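Eps1p (Saccharomyces cerevisiae, PDB 4TW5) is a thioredoxin-superfamily protein whose modelled chain holds a thioredoxin domain followed by a second, probably thioredoxin-like, domain. Local coordinates at residues T17-E22 and R89-S94; K55-T60 and F113-S118; E145-K150 and N245-Y250; R192-D197 and G260-A265. All coordinates share one frame; numbering follows the deposited sequence.

Contact 1: T17-E22 and R89-S94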
loop_
_atom_site.group_PDB
_atom_site.type_symbol
_atom_site.label_atom_id
_atom_site.label_comp_id
_atom_site.label_asym_id
_atom_site.label_seq_id
_atom_site.Cartn_x
_atom_site.Cartn_y
_atom_site.Cartn_z
ATOM N N THR A 17 46.875 35.695 28.639
ATOM C CA THR A 17 48.142 35.527 27.934
ATOM C C THR A 17 48.143 34.250 27.098
ATOM O O THR A 17 48.919 34.125 26.155
ATOM C CB THR A 17 49.340 35.452 28.902
ATOM O OG1 THR A 17 49.384 34.151 29.506
ATOM C CG2 THR A 17 49.248 36.529 29.973
ATOM N N ASN A 18 47.251 33.324 27.444
ATOM C CA ASN A 18 47.216 31.979 26.861
ATOM C C ASN A 18 46.054 31.641 25.966
ATOM O O ASN A 18 46.174 30.774 25.099
ATOM C CB ASN A 18 47.154 30.915 27.980
ATOM C CG ASN A 18 48.480 30.606 28.583
ATOM O OD1 ASN A 18 49.522 30.839 27.971
ATOM N ND2 ASN A 18 48.460 30.020 29.777
ATOM N N PHE A 19 44.942 32.336 26.173
ATOM C CA PHE A 19 43.653 31.863 25.689
ATOM C C PHE A 19 43.688 31.686 24.176
ATOM O O PHE A 19 43.591 30.563 23.678
ATOM C CB PHE A 19 42.541 32.835 26.124
ATOM C CG PHE A 19 41.151 32.300 25.941
ATOM C CD1 PHE A 19 40.664 31.326 26.790
ATOM C CD2 PHE A 19 40.323 32.788 24.959
ATOM C CE1 PHE A 19 39.389 30.834 26.652
ATOM C CE2 PHE A 19 39.043 32.295 24.811
ATOM C CZ PHE A 19 38.579 31.317 25.658
ATOM N N LYS A 20 43.959 32.758 23.446
ATOM C CA LYS A 20 43.842 32.679 22.002
ATOM C C LYS A 20 44.947 31.822 21.381
ATOM O O LYS A 20 44.715 31.115 20.401
ATOM C CB LYS A 20 43.862 34.094 21.403
ATOM C CG LYS A 20 44.145 34.128 19.913
ATOM C CD LYS A 20 43.617 35.389 19.263
ATOM C CE LYS A 20 44.073 35.506 17.811
ATOM N NZ LYS A 20 43.425 36.681 17.139
ATOM N N GLU A 21 46.091 31.741 22.044
ATOM C CA GLU A 21 47.205 31.010 21.474
ATOM C C GLU A 21 46.951 29.519 21.607
ATOM O O GLU A 21 47.205 28.726 20.699
ATOM C CB GLU A 21 48.491 31.376 22.213
ATOM C CG GLU A 21 48.933 32.817 22.016
ATOM C CD GLU A 21 48.215 33.778 22.975
ATOM O OE1 GLU A 21 47.337 33.331 23.739
ATOM O OE2 GLU A 21 48.532 34.985 22.965
ATOM N N GLU A 22 46.378 29.161 22.744
ATOM C CA GLU A 22 46.019 27.794 23.024
ATOM C C GLU A 22 44.840 27.251 22.193
ATOM O O GLU A 22 44.862 26.089 21.789
ATOM C CB GLU A 22 45.748 27.664 24.520
ATOM C CG GLU A 22 45.267 26.296 24.920
ATOM C CD GLU A 22 46.320 25.225 24.699
ATOM O OE1 GLU A 22 47.522 25.577 24.642
ATOM O OE2 GLU A 22 45.925 24.036 24.588
ATOM N N ARG A 89 32.200 24.800 27.925
ATOM C CA ARG A 89 32.078 25.208 26.520
ATOM C C ARG A 89 33.056 24.513 25.562
ATOM O O ARG A 89 34.158 24.115 25.962
ATOM C CB ARG A 89 32.289 26.712 26.399
ATOM C CG ARG A 89 31.285 27.592 27.110
ATOM C CD ARG A 89 31.546 29.028 26.734
ATOM N NE ARG A 89 30.535 29.938 27.247
ATOM C CZ ARG A 89 30.375 31.184 26.816
ATOM N NH1 ARG A 89 31.169 31.667 25.876
ATOM N NH2 ARG A 89 29.430 31.950 27.333
ATOM N N LEU A 90 32.633 24.365 24.303
ATOM C CA LEU A 90 33.482 23.865 23.229
ATOM C C LEU A 90 33.928 24.978 22.271
ATOM O O LEU A 90 33.112 25.728 21.728
ATOM C CB LEU A 90 32.774 22.769 22.433
ATOM C CG LEU A 90 33.610 22.098 21.321
ATOM C CD1 LEU A 90 34.786 21.268 21.905
ATOM C CD2 LEU A 90 32.734 21.225 20.456
ATOM N N TYR A 91 35.232 25.078 22.060
ATOM C CA TYR A 91 35.793 26.038 21.126
ATOM C C TYR A 91 36.571 25.325 20.038
ATOM O O TYR A 91 37.039 24.202 20.233
ATOM C CB TYR A 91 36.704 27.019 21.850
ATOM C CG TYR A 91 35.972 28.066 22.661
ATOM C CD1 TYR A 91 35.368 27.738 23.870
ATOM C CD2 TYR A 91 35.922 29.390 22.244
ATOM C CE1 TYR A 91 34.707 28.696 24.626
ATOM C CE2 TYR A 91 35.262 30.356 22.996
ATOM C CZ TYR A 91 34.663 29.994 24.187
ATOM O OH TYR A 91 34.018 30.927 24.949
ATOM N N ASN A 92 36.644 25.937 18.862
ATOM C CA ASN A 92 37.589 25.484 17.854
ATOM C C ASN A 92 38.497 26.688 17.537
ATOM O O ASN A 92 38.355 27.734 18.177
ATOM C CB ASN A 92 36.867 24.870 16.650
ATOM C CG ASN A 92 35.963 25.858 15.885
ATOM O OD1 ASN A 92 35.958 27.067 16.108
ATOM N ND2 ASN A 92 35.202 25.308 14.956
ATOM N N PRO A 93 39.456 26.549 16.607
ATOM C CA PRO A 93 40.264 27.732 16.247
ATOM C C PRO A 93 39.473 28.965 15.758
ATOM O O PRO A 93 39.986 30.084 15.855
ATOM C CB PRO A 93 41.167 27.204 15.116
ATOM C CG PRO A 93 41.293 25.752 15.383
ATOM C CD PRO A 93 39.977 25.315 15.972
ATOM N N SER A 94 38.276 28.773 15.214
ATOM C CA SER A 94 37.424 29.922 14.852
ATOM C C SER A 94 36.681 30.540 16.031
ATOM O O SER A 94 36.095 31.612 15.884
ATOM C CB SER A 94 36.407 29.567 13.765
ATOM O OG SER A 94 37.029 28.918 12.668
#
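Phe19 and Tyr91 join the first helix of the N-terminal thioredoxin fold, 19-23, to strand 87-92 of its central mixed sheet. They are the residues that meet across this contact. The two rings form a T-shaped (edge-to-face) pair. Phe19 gives the edge and Tyr91 gives the face. The ring planes stand at 81° and the centroids are 5.8 Å apart. The nearest carbons are Phe19 CZ and Tyr91 CE2, at 4.4 Å, so the rings meet loosely rather than in tight packing. Phe19 CG lies anti to the backbone N (chi1 -167°), and this brings the CZ end of the ring to the tyrosine face.

Tyr91 is held at its hydroxyl. Arg89, two residues earlier on the same side of the strand, donates from NH1 to Tyr91 OH at 3.1 Å. The N-H...O angle is 147°, and the oxygen is tilted from the guanidinium plane. Tyr91 OH is also hydrogen-bonded to Glu80 OE1. The two partners hold the far end of the phenol in place. Arg89 is itself tied down by a salt bridge from NE to Glu87 and by a bond from NH1 to the carbonyl of Glu80.

Around the pair, Phe19 also rests on Ile30 and Phe32 of the neighbouring strand 27-33 and on Leu14. The contact is therefore aromatic packing of a short N-terminal helix against one face of the sheet, an arrangement that belongs to the thioredoxin fold.

Contact 2: K55-T60 and F113-S118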
loop_
_atom_site.group_PDB
_atom_site.type_symbol
_atom_site.label_atom_id
_atom_site.label_comp_id
_atom_site.label_asym_id
_atom_site.label_seq_id
_atom_site.Cartn_x
_atom_site.Cartn_y
_atom_site.Cartn_z
ATOM N N LYS A 55 43.857 11.606 28.948
ATOM C CA LYS A 55 45.208 11.964 28.522
ATOM C C LYS A 55 45.611 11.362 27.173
ATOM O O LYS A 55 46.253 12.038 26.363
ATOM C CB LYS A 55 46.222 11.538 29.597
ATOM C CG LYS A 55 46.429 12.574 30.704
ATOM C CD LYS A 55 46.988 11.950 31.981
ATOM C CE LYS A 55 48.288 11.227 31.707
ATOM N NZ LYS A 55 48.877 10.585 32.902
ATOM N N GLU A 56 45.287 10.086 26.962
ATOM C CA GLU A 56 45.683 9.385 25.738
ATOM C C GLU A 56 44.910 9.797 24.482
ATOM O O GLU A 56 45.496 10.047 23.427
ATOM C CB GLU A 56 45.525 7.868 25.913
ATOM C CG GLU A 56 46.484 7.225 26.896
ATOM C CD GLU A 56 47.917 7.713 26.730
ATOM O OE1 GLU A 56 48.453 7.653 25.596
ATOM O OE2 GLU A 56 48.507 8.154 27.741
ATOM N N GLU A 57 43.592 9.874 24.615
ATOM C CA GLU A 57 42.705 10.150 23.498
ATOM C C GLU A 57 42.899 11.599 23.101
ATOM O O GLU A 57 42.840 11.951 21.917
ATOM C CB GLU A 57 41.264 9.844 23.897
ATOM C CG GLU A 57 41.063 8.338 24.103
ATOM C CD GLU A 57 39.642 7.939 24.464
ATOM O OE1 GLU A 57 39.439 6.741 24.770
ATOM O OE2 GLU A 57 38.754 8.820 24.530
ATOM N N SER A 58 43.220 12.410 24.105
ATOM C CA SER A 58 43.495 13.825 23.933
ATOM C C SER A 58 44.496 14.066 22.819
ATOM O O SER A 58 44.328 14.970 22.007
ATOM C CB SER A 58 44.033 14.404 25.235
ATOM O OG SER A 58 44.339 15.771 25.078
ATOM N N LYS A 59 45.516 13.220 22.773
ATOM C CA LYS A 59 46.584 13.316 21.787
ATOM C C LYS A 59 46.052 12.953 20.408
ATOM O O LYS A 59 46.244 13.680 19.444
ATOM C CB LYS A 59 47.730 12.348 22.131
ATOM C CG LYS A 59 48.521 12.647 23.385
ATOM C CD LYS A 59 49.188 11.364 23.867
ATOM C CE LYS A 59 49.862 11.529 25.218
ATOM N NZ LYS A 59 50.354 10.204 25.722
ATOM N N THR A 60 45.356 11.824 20.342
ATOM C CA THR A 60 44.914 11.245 19.072
ATOM C C THR A 60 43.646 11.894 18.465
ATOM O O THR A 60 43.440 11.810 17.272
ATOM C CB THR A 60 44.692 9.727 19.245
ATOM O OG1 THR A 60 43.857 9.494 20.385
ATOM C CG2 THR A 60 46.042 9.004 19.478
ATOM N N PHE A 113 31.128 13.210 25.607
ATOM C CA PHE A 113 30.986 14.467 24.904
ATOM C C PHE A 113 32.197 14.828 24.069
ATOM O O PHE A 113 32.046 15.323 22.958
ATOM C CB PHE A 113 30.688 15.592 25.891
ATOM C CG PHE A 113 30.633 16.950 25.265
ATOM C CD1 PHE A 113 29.647 17.275 24.362
ATOM C CD2 PHE A 113 31.570 17.910 25.603
ATOM C CE1 PHE A 113 29.605 18.539 23.794
ATOM C CE2 PHE A 113 31.532 19.170 25.050
ATOM C CZ PHE A 113 30.549 19.490 24.144
ATOM N N ALA A 114 33.400 14.641 24.596
ATOM C CA ALA A 114 34.552 14.921 23.761
ATOM C C ALA A 114 34.588 13.932 22.575
ATOM O O ALA A 114 34.733 14.350 21.412
ATOM C CB ALA A 114 35.843 14.880 24.570
ATOM N N ARG A 115 34.387 12.644 22.841
ATOM C CA ARG A 115 34.365 11.663 21.752
ATOM C C ARG A 115 33.256 11.956 20.729
ATOM O O ARG A 115 33.460 11.834 19.535
ATOM C CB ARG A 115 34.194 10.244 22.287
ATOM C CG ARG A 115 35.384 9.731 23.065
ATOM C CD ARG A 115 35.053 8.426 23.698
ATOM N NE ARG A 115 36.191 7.829 24.372
ATOM C CZ ARG A 115 36.092 6.835 25.245
ATOM N NH1 ARG A 115 34.897 6.336 25.535
ATOM N NH2 ARG A 115 37.183 6.333 25.817
ATOM N N ARG A 116 32.090 12.352 21.213
ATOM C CA ARG A 116 30.967 12.685 20.337
ATOM C C ARG A 116 31.355 13.827 19.374
ATOM O O ARG A 116 31.174 13.731 18.170
ATOM C CB ARG A 116 29.746 13.046 21.200
ATOM C CG ARG A 116 28.407 12.824 20.541
ATOM C CD ARG A 116 27.239 13.109 21.497
ATOM N NE ARG A 116 27.338 12.280 22.681
ATOM C CZ ARG A 116 27.509 12.750 23.907
ATOM N NH1 ARG A 116 27.554 14.052 24.118
ATOM N NH2 ARG A 116 27.624 11.911 24.921
ATOM N N GLU A 117 31.954 14.873 19.926
ATOM C CA GLU A 117 32.320 16.053 19.181
ATOM C C GLU A 117 33.473 15.870 18.213
ATOM O O GLU A 117 33.598 16.637 17.262
ATOM C CB GLU A 117 32.647 17.190 20.151
ATOM C CG GLU A 117 31.399 17.650 20.918
ATOM C CD GLU A 117 30.211 17.986 20.010
ATOM O OE1 GLU A 117 30.403 18.578 18.916
ATOM O OE2 GLU A 117 29.076 17.627 20.390
ATOM N N SER A 118 34.338 14.898 18.463
ATOM C CA SER A 118 35.432 14.635 17.545
ATOM C C SER A 118 34.904 14.046 16.236
ATOM O O SER A 118 35.563 14.117 15.208
ATOM C CB SER A 118 36.468 13.690 18.161
ATOM O OG SER A 118 36.098 12.354 17.932
#
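Glu57 and Arg115 form a two-pronged salt bridge between helix 55-61 and helix 107-118. The guanidinium grips the carboxylate side-on, with one nitrogen to each oxygen. Arg115 NH2 donates to Glu57 OE1 at 2.5 Å, a short bond, and OE1 receives it with its syn lone pair. Arg115 NE donates to Glu57 OE2 at 2.8 Å, also on the syn side but 22° out of the carboxylate plane. Both bonds are fairly straight, with N-H...O angles near 155°. The two flat groups are not quite coplanar: their planes differ by 35°. Even so, two bonds should fix the turn of each group better than one could.

The nearest CA atoms of the two segments, those of Glu57 and Arg115, are 8.7 Å apart, and the side chains span that distance. In each residue CG stands beside the backbone N and anti to the carbonyl carbon. From there Glu57 runs out extended, and Arg115 is extended from CG to NE, so the charged ends meet between the helices.

The carbonyls of the same two residues are also used. Thr60 OG1 donates to Glu57 O at 3.1 Å, and Ser118 OG donates to Arg115 O at 3.1 Å. Each is a hydroxyl bonded back to a carbonyl three residues earlier.

Farther in, both helices lie on the sheet. Ser58 touches Thr64 of strand 63-69, and Ala114 touches Phe65 of that strand and Ile29 of strand 27-33. Two helices side by side over one face of the central sheet, bridged at the surface, fit the thioredoxin fold.

Contact 3: E145-K150 and N245-Y250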
loop_
_atom_site.group_PDB
_atom_site.type_symbol
_atom_site.label_atom_id
_atom_site.label_comp_id
_atom_site.label_asym_id
_atom_site.label_seq_id
_atom_site.Cartn_x
_atom_site.Cartn_y
_atom_site.Cartn_z
ATOM N N GLU A 145 11.052 -6.589 14.085
ATOM C CA GLU A 145 11.712 -7.276 15.183
ATOM C C GLU A 145 12.113 -6.264 16.249
ATOM O O GLU A 145 11.814 -6.466 17.414
ATOM C CB GLU A 145 12.930 -8.074 14.708
ATOM C CG GLU A 145 12.583 -9.257 13.832
ATOM C CD GLU A 145 13.320 -10.517 14.264
ATOM O OE1 GLU A 145 14.573 -10.521 14.260
ATOM O OE2 GLU A 145 12.636 -11.490 14.656
ATOM N N LEU A 146 12.711 -5.146 15.841
ATOM C CA LEU A 146 13.098 -4.126 16.802
ATOM C C LEU A 146 11.919 -3.666 17.633
ATOM O O LEU A 146 12.035 -3.437 18.836
ATOM C CB LEU A 146 13.708 -2.919 16.109
ATOM C CG LEU A 146 15.010 -3.198 15.376
ATOM C CD1 LEU A 146 15.494 -1.902 14.769
ATOM C CD2 LEU A 146 16.044 -3.803 16.343
ATOM N N ILE A 147 10.782 -3.526 16.966
ATOM C CA ILE A 147 9.617 -2.938 17.589
ATOM C C ILE A 147 8.835 -3.972 18.403
ATOM O O ILE A 147 8.082 -3.616 19.285
ATOM C CB ILE A 147 8.693 -2.292 16.499
ATOM C CG1 ILE A 147 8.357 -0.870 16.884
ATOM C CG2 ILE A 147 7.440 -3.107 16.268
ATOM C CD1 ILE A 147 9.567 -0.023 16.921
ATOM N N ALA A 148 9.056 -5.250 18.123
ATOM C CA ALA A 148 8.476 -6.324 18.914
ATOM C C ALA A 148 9.207 -6.494 20.260
ATOM O O ALA A 148 8.842 -7.348 21.079
ATOM C CB ALA A 148 8.486 -7.622 18.136
ATOM N N GLY A 149 10.264 -5.712 20.465
ATOM C CA GLY A 149 10.957 -5.703 21.737
ATOM C C GLY A 149 12.284 -6.424 21.662
ATOM O O GLY A 149 12.839 -6.823 22.692
ATOM N N LYS A 150 12.776 -6.631 20.442
ATOM C CA LYS A 150 13.984 -7.413 20.252
ATOM C C LYS A 150 15.294 -6.618 20.232
ATOM O O LYS A 150 16.378 -7.210 20.275
ATOM C CB LYS A 150 13.843 -8.233 18.969
ATOM C CG LYS A 150 12.650 -9.172 19.036
ATOM C CD LYS A 150 12.566 -10.133 17.846
ATOM C CE LYS A 150 11.340 -11.053 17.974
ATOM N NZ LYS A 150 11.263 -12.048 16.861
ATOM N N ASN A 245 4.776 0.774 23.417
ATOM C CA ASN A 245 5.140 2.181 23.599
ATOM C C ASN A 245 6.664 2.393 23.579
ATOM O O ASN A 245 7.240 3.092 24.411
ATOM C CB ASN A 245 4.501 2.727 24.878
ATOM C CG ASN A 245 2.963 2.635 24.846
ATOM O OD1 ASN A 245 2.375 2.107 23.889
ATOM N ND2 ASN A 245 2.313 3.185 25.864
ATOM N N ASN A 246 7.299 1.794 22.577
ATOM C CA ASN A 246 8.750 1.761 22.466
ATOM C C ASN A 246 9.215 2.555 21.253
ATOM O O ASN A 246 10.398 2.565 20.908
ATOM C CB ASN A 246 9.212 0.317 22.348
ATOM C CG ASN A 246 8.413 -0.438 21.325
ATOM O OD1 ASN A 246 7.643 0.152 20.575
ATOM N ND2 ASN A 246 8.552 -1.734 21.307
ATOM N N LEU A 247 8.256 3.200 20.602
ATOM C CA LEU A 247 8.479 3.938 19.361
ATOM C C LEU A 247 8.126 5.401 19.578
ATOM O O LEU A 247 6.983 5.715 19.842
ATOM C CB LEU A 247 7.613 3.347 18.237
ATOM C CG LEU A 247 7.721 3.824 16.764
ATOM C CD1 LEU A 247 9.048 3.455 16.115
ATOM C CD2 LEU A 247 6.562 3.321 15.919
ATOM N N PHE A 248 9.105 6.292 19.451
ATOM C CA PHE A 248 8.899 7.735 19.650
ATOM C C PHE A 248 9.438 8.580 18.473
ATOM O O PHE A 248 10.646 8.593 18.241
ATOM C CB PHE A 248 9.569 8.178 20.951
ATOM C CG PHE A 248 8.969 7.543 22.185
ATOM C CD1 PHE A 248 7.941 8.182 22.877
ATOM C CD2 PHE A 248 9.399 6.308 22.630
ATOM C CE1 PHE A 248 7.383 7.610 23.988
ATOM C CE2 PHE A 248 8.835 5.730 23.730
ATOM C CZ PHE A 248 7.836 6.382 24.420
ATOM N N ASP A 249 8.548 9.275 17.747
ATOM C CA ASP A 249 8.954 10.183 16.659
ATOM C C ASP A 249 9.790 11.346 17.154
ATOM O O ASP A 249 9.570 11.877 18.248
ATOM C CB ASP A 249 7.755 10.780 15.920
ATOM C CG ASP A 249 7.071 9.789 15.009
ATOM O OD1 ASP A 249 7.458 8.601 15.010
ATOM O OD2 ASP A 249 6.182 10.221 14.240
ATOM N N TYR A 250 10.736 11.767 16.326
ATOM C CA TYR A 250 11.504 12.967 16.607
ATOM C C TYR A 250 10.551 14.173 16.757
ATOM O O TYR A 250 9.731 14.439 15.882
ATOM C CB TYR A 250 12.535 13.208 15.500
ATOM C CG TYR A 250 13.468 14.345 15.828
ATOM C CD1 TYR A 250 14.468 14.177 16.759
ATOM C CD2 TYR A 250 13.317 15.593 15.248
ATOM C CE1 TYR A 250 15.309 15.200 17.088
ATOM C CE2 TYR A 250 14.154 16.620 15.570
ATOM C CZ TYR A 250 15.156 16.411 16.494
ATOM O OH TYR A 250 16.009 17.423 16.832
#
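Asn246 meets Ile147 just before strand 247-249, at the C-terminal end of helix 140-150. Its CB points toward the helix. CG sits between the backbone N and the carbonyl carbon (chi1 48°), and this brings the amide up to the carbonyl of Ile147. CG is 3.8 Å from Ile147 O. At the tip the two branches differ. ND2 donates to Ile147 O at 2.8 Å, with an N-H...O angle of 146°; it approaches tilted 35° from the carbonyl plane. The same nitrogen also bonds to Lys242 O. OD1 faces carbon instead, with Ile147 CG1 at 3.9 Å.

Next to the amide is an apolar touch. Ile147 CD1 lies 3.6 Å from Leu247 CD1 and 4.1 Å from Leu247 CB. Ile147 also packs on Val238 of the adjoining strand.

The helix ends here in a Schellman motif with Gly149 as the C-prime residue. Gly149 has a positive phi, and Lys150 N bonds to Glu145 O at 3.2 Å. His227 of the second subunit packs on Ile147, Asn246 and Leu247, and the backbones of Asn245 and Leu247 hydrogen-bond to that subunit, so the contact is part of a subunit interface.

The chemistry is uneven. One amide nitrogen serves two carbonyls and ties the helix end to the residues before strand 247-249, while the buried OD1 has no polar partner in the model.

Contact 4: R192-D197 and G260-A265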
loop_
_atom_site.group_PDB
_atom_site.type_symbol
_atom_site.label_atom_id
_atom_site.label_comp_id
_atom_site.label_asym_id
_atom_site.label_seq_id
_atom_site.Cartn_x
_atom_site.Cartn_y
_atom_site.Cartn_z
ATOM N N ARG A 192 27.490 8.249 13.597
ATOM C CA ARG A 192 28.795 8.074 14.201
ATOM C C ARG A 192 28.814 8.635 15.626
ATOM O O ARG A 192 29.407 8.049 16.490
ATOM C CB ARG A 192 29.872 8.727 13.341
ATOM C CG ARG A 192 30.241 7.877 12.116
ATOM C CD ARG A 192 31.160 8.604 11.108
ATOM N NE ARG A 192 32.419 9.158 11.624
ATOM C CZ ARG A 192 33.486 8.441 11.972
ATOM N NH1 ARG A 192 33.468 7.126 11.872
ATOM N NH2 ARG A 192 34.582 9.049 12.396
ATOM N N GLN A 193 28.153 9.751 15.870
ATOM C CA GLN A 193 28.126 10.310 17.212
ATOM C C GLN A 193 27.379 9.387 18.188
ATOM O O GLN A 193 27.835 9.166 19.305
ATOM C CB GLN A 193 27.498 11.710 17.181
ATOM C CG GLN A 193 28.390 12.759 16.506
ATOM C CD GLN A 193 27.803 14.156 16.597
ATOM O OE1 GLN A 193 26.643 14.362 16.278
ATOM N NE2 GLN A 193 28.600 15.119 17.032
ATOM N N LEU A 194 26.277 8.790 17.735
ATOM C CA LEU A 194 25.490 7.911 18.583
ATOM C C LEU A 194 26.198 6.595 18.824
ATOM O O LEU A 194 25.892 5.885 19.790
ATOM C CB LEU A 194 24.107 7.650 17.990
ATOM C CG LEU A 194 23.153 8.828 18.185
ATOM C CD1 LEU A 194 21.770 8.532 17.593
ATOM C CD2 LEU A 194 23.057 9.222 19.655
ATOM N N ALA A 195 27.109 6.240 17.933
ATOM C CA ALA A 195 27.863 5.015 18.112
ATOM C C ALA A 195 28.757 5.042 19.382
ATOM O O ALA A 195 28.990 4.007 19.986
ATOM C CB ALA A 195 28.704 4.740 16.878
ATOM N N VAL A 196 29.229 6.224 19.777
ATOM C CA VAL A 196 30.020 6.399 21.005
ATOM C C VAL A 196 29.181 6.025 22.208
ATOM O O VAL A 196 29.672 5.443 23.179
ATOM C CB VAL A 196 30.532 7.861 21.167
ATOM C CG1 VAL A 196 31.015 8.141 22.603
ATOM C CG2 VAL A 196 31.626 8.154 20.167
ATOM N N ASP A 197 27.897 6.351 22.143
ATOM C CA ASP A 197 27.007 6.042 23.251
ATOM C C ASP A 197 26.371 4.692 23.090
ATOM O O ASP A 197 25.451 4.344 23.820
ATOM C CB ASP A 197 25.940 7.107 23.377
ATOM C CG ASP A 197 26.507 8.409 23.873
ATOM O OD1 ASP A 197 27.224 8.376 24.907
ATOM O OD2 ASP A 197 26.266 9.444 23.214
ATOM N N GLY A 260 20.274 18.038 17.746
ATOM C CA GLY A 260 18.925 17.776 18.210
ATOM C C GLY A 260 18.586 16.304 18.173
ATOM O O GLY A 260 18.034 15.763 19.139
ATOM N N TYR A 261 18.952 15.646 17.078
ATOM C CA TYR A 261 18.701 14.220 16.924
ATOM C C TYR A 261 19.519 13.350 17.924
ATOM O O TYR A 261 18.993 12.391 18.493
ATOM C CB TYR A 261 19.001 13.792 15.484
ATOM C CG TYR A 261 18.203 14.594 14.468
ATOM C CD1 TYR A 261 16.902 14.262 14.167
ATOM C CD2 TYR A 261 18.756 15.690 13.836
ATOM C CE1 TYR A 261 16.172 14.992 13.281
ATOM C CE2 TYR A 261 18.026 16.426 12.933
ATOM C CZ TYR A 261 16.732 16.071 12.664
ATOM O OH TYR A 261 15.989 16.793 11.763
ATOM N N VAL A 262 20.783 13.701 18.151
ATOM C CA VAL A 262 21.632 12.927 19.059
ATOM C C VAL A 262 21.055 12.984 20.470
ATOM O O VAL A 262 20.846 11.951 21.119
ATOM C CB VAL A 262 23.094 13.448 19.063
ATOM C CG1 VAL A 262 23.890 12.854 20.234
ATOM C CG2 VAL A 262 23.785 13.094 17.753
ATOM N N ASP A 263 20.752 14.197 20.917
ATOM C CA ASP A 263 20.226 14.409 22.261
ATOM C C ASP A 263 18.838 13.801 22.444
ATOM O O ASP A 263 18.497 13.385 23.536
ATOM C CB ASP A 263 20.250 15.896 22.608
ATOM C CG ASP A 263 21.679 16.444 22.643
ATOM O OD1 ASP A 263 22.615 15.634 22.902
ATOM O OD2 ASP A 263 21.870 17.667 22.417
ATOM N N PHE A 264 18.034 13.759 21.387
ATOM C CA PHE A 264 16.757 13.067 21.470
ATOM C C PHE A 264 16.991 11.583 21.695
ATOM O O PHE A 264 16.393 10.974 22.581
ATOM C CB PHE A 264 15.927 13.279 20.205
ATOM C CG PHE A 264 14.723 12.381 20.105
ATOM C CD1 PHE A 264 13.579 12.624 20.874
ATOM C CD2 PHE A 264 14.728 11.311 19.246
ATOM C CE1 PHE A 264 12.453 11.825 20.770
ATOM C CE2 PHE A 264 13.620 10.488 19.126
ATOM C CZ PHE A 264 12.469 10.742 19.892
ATOM N N ALA A 265 17.903 11.016 20.921
ATOM C CA ALA A 265 18.199 9.588 21.005
ATOM C C ALA A 265 18.753 9.199 22.368
ATOM O O ALA A 265 18.739 8.037 22.726
ATOM C CB ALA A 265 19.190 9.179 19.910
#
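Leu194 and Val262 are the residues of 192-197 and 260-265 whose CA atoms lie nearest, 6.3 Å apart. The local helix segments run in nearly the same direction, crossing at -29°. Their axes come within 10.1 Å. No hydrogen bond joins the two segments, and the contact is made by side chains that are all buried.

Leu194 and Val262 carry most of the contact. Leu194 CG lies anti to the carbonyl carbon (chi1 -77°), which carries the forked end across to the other helix. CD2 touches Val262 CG1 at 3.8 Å and lies equally near Val262 O. CD1 meets Ala265 CB at 3.5 Å. Val262 and Ala265 are three residues apart, so they stand one turn from each other on the same side of their helix, and the leucine fork spans both. The side chains of Leu194 and Val262 run past each other in opposite directions.

The other methyl of Val262 faces Gln193. Gln193 OE1 approaches Val262 CG2 at 3.5 Å, and the two side chains cross at about a right angle. The amide has polar partners of its own: OE1 bonds to Ser258 OG, and NE2 to Arg116 O.

Beneath the pair lies the second sheet. Leu194 and Ala265 both rest on Leu156 of strand 155-160, and Val262 also touches Arg116 of helix 107-118, so the two helices sit between that strand and the first domain.

In the fold
Contacts 1 and 2 belong to the N-terminal thioredoxin domain and share its four-stranded sheet. Their segments alternate along the chain, their centres are 16 Å apart, and Leu90 packs on Glu117 between them. Contacts 3 and 4 belong to the second half and its five-stranded sheet. Their segments alternate too, and the Tyr250 ring stacks on Tyr261, with centres 17 Å apart. The halves meet between contacts 2 and 4, whose centres are 16 Å apart: Arg116 forms a salt bridge with Asp197. Contacts 1 and 3 lie farthest apart, 42 Å between centres, on opposite sides of the chain's centre. The chain is thus two domains in series, joined by helix packing and by polar bonds of Arg116.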